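Local coordinates for uncharacterized protein (Bacteroides ovatus CL02T12C04, PDB 6PTM), which is probably an exo-acting carrageenase of glycoside hydrolase family GH42, hydrolysing carrageenan chains from their ends, at residues A[294-308]-A[363-375]. Numbering follows the deposited sequence.
With EDO (1,2-ethanediol), chain C.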
# COMPACT_ATOMS: atom_id res chain seq x y z
N PRO A 294 -12.16 3.95 4.52
CA PRO A 294 -13.58 3.90 4.18
C PRO A 294 -14.04 2.48 3.82
O PRO A 294 -13.24 1.67 3.27
CB PRO A 294 -13.66 4.83 2.96
CG PRO A 294 -12.33 4.63 2.32
CD PRO A 294 -11.37 4.68 3.51
N HIS A 295 -15.29 2.18 4.19
CA HIS A 295 -16.02 0.96 3.77
C HIS A 295 -17.46 1.10 4.23
O HIS A 295 -17.71 1.78 5.29
CB HIS A 295 -15.32 -0.34 4.23
CG HIS A 295 -14.69 -0.30 5.59
ND1 HIS A 295 -15.40 -0.60 6.73
CD2 HIS A 295 -13.41 -0.08 5.99
CE1 HIS A 295 -14.60 -0.51 7.78
NE2 HIS A 295 -13.37 -0.22 7.36
N TRP A 296 -18.35 0.55 3.41
CA TRP A 296 -19.82 0.56 3.56
C TRP A 296 -20.32 -0.87 3.50
O TRP A 296 -21.19 -1.18 2.64
CB TRP A 296 -20.44 1.46 2.49
CG TRP A 296 -20.22 2.92 2.76
CD1 TRP A 296 -21.10 3.77 3.37
CD2 TRP A 296 -19.05 3.71 2.48
NE1 TRP A 296 -20.57 5.03 3.46
CE2 TRP A 296 -19.33 5.03 2.89
CE3 TRP A 296 -17.84 3.45 1.84
CZ2 TRP A 296 -18.42 6.07 2.75
CZ3 TRP A 296 -16.93 4.48 1.70
CH2 TRP A 296 -17.22 5.77 2.15
N ASN A 297 -19.70 -1.74 4.31
CA ASN A 297 -20.05 -3.17 4.35
C ASN A 297 -21.55 -3.30 4.62
O ASN A 297 -22.08 -2.54 5.44
CB ASN A 297 -19.28 -3.96 5.40
CG ASN A 297 -17.78 -3.95 5.19
OD1 ASN A 297 -17.31 -3.75 4.07
ND2 ASN A 297 -17.02 -4.25 6.25
N CYS A 298 -22.19 -4.23 3.93
CA CYS A 298 -23.67 -4.30 3.82
C CYS A 298 -24.12 -5.77 3.80
O CYS A 298 -25.18 -6.04 3.23
CB CYS A 298 -24.09 -3.51 2.59
SG CYS A 298 -23.50 -4.20 1.03
N ILE A 299 -23.35 -6.69 4.37
CA ILE A 299 -23.78 -8.10 4.58
C ILE A 299 -24.16 -8.26 6.06
O ILE A 299 -23.35 -7.97 6.98
CB ILE A 299 -22.74 -9.12 4.10
CG1 ILE A 299 -22.55 -8.98 2.59
CG2 ILE A 299 -23.14 -10.53 4.51
CD1 ILE A 299 -21.42 -9.80 2.02
N GLU A 300 -25.40 -8.63 6.33
CA GLU A 300 -25.86 -8.61 7.73
C GLU A 300 -24.99 -9.56 8.57
O GLU A 300 -24.60 -10.60 8.05
CB GLU A 300 -27.32 -9.00 7.80
CG GLU A 300 -27.90 -8.74 9.17
CD GLU A 300 -29.40 -8.71 9.14
OE1 GLU A 300 -29.96 -8.17 10.11
OE2 GLU A 300 -29.99 -9.21 8.12
N LYS A 301 -24.72 -9.19 9.84
CA LYS A 301 -23.98 -10.05 10.82
C LYS A 301 -22.48 -10.07 10.51
O LYS A 301 -21.82 -11.00 10.98
CB LYS A 301 -24.40 -11.53 10.76
CG LYS A 301 -25.90 -11.83 10.82
CD LYS A 301 -26.57 -11.25 12.04
CE LYS A 301 -28.06 -11.54 12.03
NZ LYS A 301 -28.71 -10.96 13.23
N THR A 302 -21.97 -9.18 9.65
CA THR A 302 -20.53 -9.13 9.36
C THR A 302 -19.99 -7.83 9.96
O THR A 302 -20.78 -6.87 10.16
CB THR A 302 -20.21 -9.26 7.86
OG1 THR A 302 -20.71 -8.06 7.25
CG2 THR A 302 -20.78 -10.52 7.26
N TRP A 303 -18.68 -7.81 10.17
CA TRP A 303 -17.94 -6.68 10.78
C TRP A 303 -18.20 -5.40 9.97
O TRP A 303 -18.08 -5.44 8.72
CB TRP A 303 -16.46 -7.05 10.81
CG TRP A 303 -15.58 -5.86 11.03
CD1 TRP A 303 -15.37 -5.19 12.20
CD2 TRP A 303 -14.80 -5.19 10.02
NE1 TRP A 303 -14.51 -4.14 11.99
CE2 TRP A 303 -14.15 -4.11 10.66
CE3 TRP A 303 -14.58 -5.39 8.65
CZ2 TRP A 303 -13.30 -3.25 9.96
CZ3 TRP A 303 -13.75 -4.53 7.95
CH2 TRP A 303 -13.11 -3.48 8.61
N ALA A 304 -18.51 -4.33 10.70
CA ALA A 304 -18.69 -2.93 10.23
C ALA A 304 -19.80 -2.87 9.18
O ALA A 304 -19.74 -1.98 8.37
CB ALA A 304 -17.38 -2.38 9.67
N SER A 305 -20.77 -3.79 9.20
CA SER A 305 -21.92 -3.78 8.27
C SER A 305 -23.05 -2.91 8.84
O SER A 305 -23.20 -2.79 10.06
CB SER A 305 -22.36 -5.18 7.94
OG SER A 305 -22.64 -5.88 9.16
N ALA A 306 -23.79 -2.28 7.94
CA ALA A 306 -25.03 -1.55 8.24
C ALA A 306 -25.90 -1.56 6.99
O ALA A 306 -25.39 -1.67 5.86
CB ALA A 306 -24.72 -0.15 8.69
N PRO A 307 -27.22 -1.43 7.15
CA PRO A 307 -28.11 -1.24 6.01
C PRO A 307 -27.88 0.15 5.42
O PRO A 307 -27.58 1.08 6.18
CB PRO A 307 -29.52 -1.32 6.60
CG PRO A 307 -29.32 -1.82 8.04
CD PRO A 307 -27.94 -1.36 8.44
N ILE A 308 -28.09 0.30 4.11
CA ILE A 308 -27.97 1.62 3.44
C ILE A 308 -29.19 2.45 3.81
O ILE A 308 -30.17 1.87 4.23
CB ILE A 308 -27.75 1.49 1.92
CG1 ILE A 308 -29.00 1.03 1.18
CG2 ILE A 308 -26.56 0.58 1.66
CD1 ILE A 308 -28.84 1.02 -0.34
N PHE A 363 -26.76 -4.92 -5.94
CA PHE A 363 -26.58 -4.18 -4.67
C PHE A 363 -25.08 -3.84 -4.49
O PHE A 363 -24.73 -2.68 -4.16
CB PHE A 363 -27.14 -4.98 -3.50
CG PHE A 363 -27.44 -4.14 -2.30
CD1 PHE A 363 -28.72 -3.69 -2.06
CD2 PHE A 363 -26.43 -3.82 -1.39
CE1 PHE A 363 -28.99 -2.87 -0.98
CE2 PHE A 363 -26.71 -3.03 -0.29
CZ PHE A 363 -27.98 -2.54 -0.09
N MET A 364 -24.20 -4.82 -4.71
CA MET A 364 -22.75 -4.66 -4.45
C MET A 364 -22.15 -3.72 -5.51
O MET A 364 -21.30 -2.89 -5.14
CB MET A 364 -22.01 -6.00 -4.45
CG MET A 364 -22.46 -6.96 -3.37
SD MET A 364 -22.80 -6.19 -1.80
CE MET A 364 -23.37 -7.61 -0.87
N ALA A 365 -22.61 -3.83 -6.77
CA ALA A 365 -22.14 -3.02 -7.91
C ALA A 365 -22.56 -1.56 -7.67
O ALA A 365 -21.70 -0.66 -7.80
CB ALA A 365 -22.70 -3.57 -9.19
N PHE A 366 -23.81 -1.36 -7.26
CA PHE A 366 -24.35 -0.03 -6.90
C PHE A 366 -23.52 0.52 -5.73
O PHE A 366 -23.15 1.70 -5.77
CB PHE A 366 -25.85 -0.08 -6.57
CG PHE A 366 -26.27 1.11 -5.74
CD1 PHE A 366 -26.31 2.38 -6.30
CD2 PHE A 366 -26.56 0.99 -4.40
CE1 PHE A 366 -26.64 3.48 -5.54
CE2 PHE A 366 -26.91 2.10 -3.63
CZ PHE A 366 -26.96 3.35 -4.21
N ASN A 367 -23.26 -0.30 -4.70
CA ASN A 367 -22.58 0.21 -3.49
C ASN A 367 -21.20 0.76 -3.92
O ASN A 367 -20.79 1.86 -3.46
CB ASN A 367 -22.49 -0.87 -2.41
CG ASN A 367 -22.16 -0.33 -1.02
OD1 ASN A 367 -22.59 0.76 -0.68
ND2 ASN A 367 -21.43 -1.10 -0.22
N MET A 368 -20.49 0.05 -4.78
CA MET A 368 -19.20 0.53 -5.32
C MET A 368 -19.37 1.85 -6.07
O MET A 368 -18.62 2.80 -5.74
CB MET A 368 -18.59 -0.50 -6.25
CG MET A 368 -17.88 -1.63 -5.52
SD MET A 368 -17.24 -2.71 -6.82
CE MET A 368 -16.62 -4.07 -5.84
N ASP A 369 -20.32 1.90 -7.00
CA ASP A 369 -20.55 3.08 -7.87
C ASP A 369 -20.95 4.28 -7.02
O ASP A 369 -20.45 5.35 -7.32
CB ASP A 369 -21.51 2.75 -9.02
CG ASP A 369 -20.92 1.77 -10.03
OD1 ASP A 369 -19.71 1.44 -9.88
OD2 ASP A 369 -21.64 1.35 -10.96
N ARG A 370 -21.77 4.13 -5.99
CA ARG A 370 -22.20 5.34 -5.23
C ARG A 370 -21.05 5.79 -4.34
O ARG A 370 -20.99 6.98 -3.98
CB ARG A 370 -23.46 5.11 -4.40
CG ARG A 370 -23.33 4.05 -3.32
CD ARG A 370 -23.85 4.53 -2.01
NE ARG A 370 -23.67 3.50 -0.99
CZ ARG A 370 -24.05 3.63 0.28
NH1 ARG A 370 -23.83 2.63 1.12
NH2 ARG A 370 -24.69 4.72 0.69
N VAL A 371 -20.20 4.86 -3.92
CA VAL A 371 -19.03 5.25 -3.09
C VAL A 371 -18.05 5.99 -3.99
O VAL A 371 -17.55 7.03 -3.58
CB VAL A 371 -18.41 4.04 -2.37
CG1 VAL A 371 -17.04 4.38 -1.81
CG2 VAL A 371 -19.36 3.54 -1.28
N THR A 372 -17.76 5.44 -5.18
CA THR A 372 -16.91 6.14 -6.17
C THR A 372 -17.46 7.57 -6.40
O THR A 372 -16.65 8.55 -6.39
CB THR A 372 -16.82 5.32 -7.47
OG1 THR A 372 -16.26 4.03 -7.22
CG2 THR A 372 -16.06 6.07 -8.53
N GLU A 373 -18.76 7.70 -6.63
CA GLU A 373 -19.40 9.04 -6.88
C GLU A 373 -19.18 9.97 -5.67
O GLU A 373 -18.87 11.18 -5.86
CB GLU A 373 -20.88 8.84 -7.24
CG GLU A 373 -21.59 10.14 -7.60
CD GLU A 373 -21.99 11.03 -6.44
OE1 GLU A 373 -22.38 10.49 -5.37
OE2 GLU A 373 -21.93 12.27 -6.60
N TRP A 374 -19.27 9.44 -4.46
CA TRP A 374 -19.09 10.23 -3.23
C TRP A 374 -17.68 10.84 -3.23
O TRP A 374 -17.53 12.04 -2.98
CB TRP A 374 -19.38 9.34 -2.02
CG TRP A 374 -18.80 9.83 -0.72
CD1 TRP A 374 -17.79 9.27 0.00
CD2 TRP A 374 -19.22 10.99 -0.01
NE1 TRP A 374 -17.56 9.99 1.14
CE2 TRP A 374 -18.41 11.07 1.15
CE3 TRP A 374 -20.21 11.95 -0.22
CZ2 TRP A 374 -18.58 12.07 2.09
CZ3 TRP A 374 -20.39 12.93 0.72
CH2 TRP A 374 -19.57 13.00 1.85
N PHE A 375 -16.67 10.02 -3.51
CA PHE A 375 -15.26 10.46 -3.51
C PHE A 375 -15.03 11.41 -4.68
O PHE A 375 -14.21 12.35 -4.49
CB PHE A 375 -14.31 9.26 -3.47
CG PHE A 375 -14.24 8.65 -2.10
CD1 PHE A 375 -13.81 9.41 -1.03
CD2 PHE A 375 -14.65 7.36 -1.87
CE1 PHE A 375 -13.75 8.85 0.24
CE2 PHE A 375 -14.60 6.81 -0.61
CZ PHE A 375 -14.18 7.57 0.45
C1 EDO C . -19.57 -1.93 -10.20
O1 EDO C . -18.96 -0.95 -10.99
C2 EDO C . -19.56 -3.24 -10.92
O2 EDO C . -20.46 -3.31 -12.01
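Trp-296 lies against the helix at Val-371, whose CG2 is 3.5 Å from Trp-296 CE3 while its CG1 reaches CZ3 at 3.5 Å. The far end of the indole, CH2, points at the CE2–CZ side of Phe-375, and Phe-375 CZ sits at the edge of the indole, near its plane; Pro-294 CB comes up to the edge of the Phe-375 ring as well. One polar link crosses the contact: Asn-367 ND2 donates to Trp-296 O at 2.9 Å, approaching from above the carbonyl plane, 36° out of it. A chi1 of -164° swings the amide of Asn-367 away from its own N and out toward the loop. Its OD1 accepts from Arg-370 NE and NH1, which grip it side-on with the oxygen in the guanidinium plane, and this pair of hydrogen bonds to one oxygen fixes which end of the amide offers N-H. With an alanine in place of Asn-367, Trp-296 O is likely to lose this donor and Arg-370 NE and NH1 their shared acceptor. Arg-370 NH2 goes on to Asn-259, and NH1 lies 3.5 Å from Ile-308 CG2.

Toward the start of the helical segment, Cys-298 SG meets the edge of the Phe-363 ring, 4.8 Å from its centroid, and also touches Met-364 SD at 3.5 Å. Bent at chi2 (-39°), Met-364 carries CE on to Ile-299 CG1. The side chains of Ile-308 and Phe-363 approach each other from opposite directions, Ile-308 CD1 3.7 Å from Phe-363 CZ, and the same methyl reaches the edge of Phe-366. The buried contact fastens the loop that follows strand 288-292 onto helix 358-385, which leads to the neighbouring parallel strand 391-394: a beta-alpha-beta connection consistent with the (beta/alpha)8 barrel of GH42 enzymes.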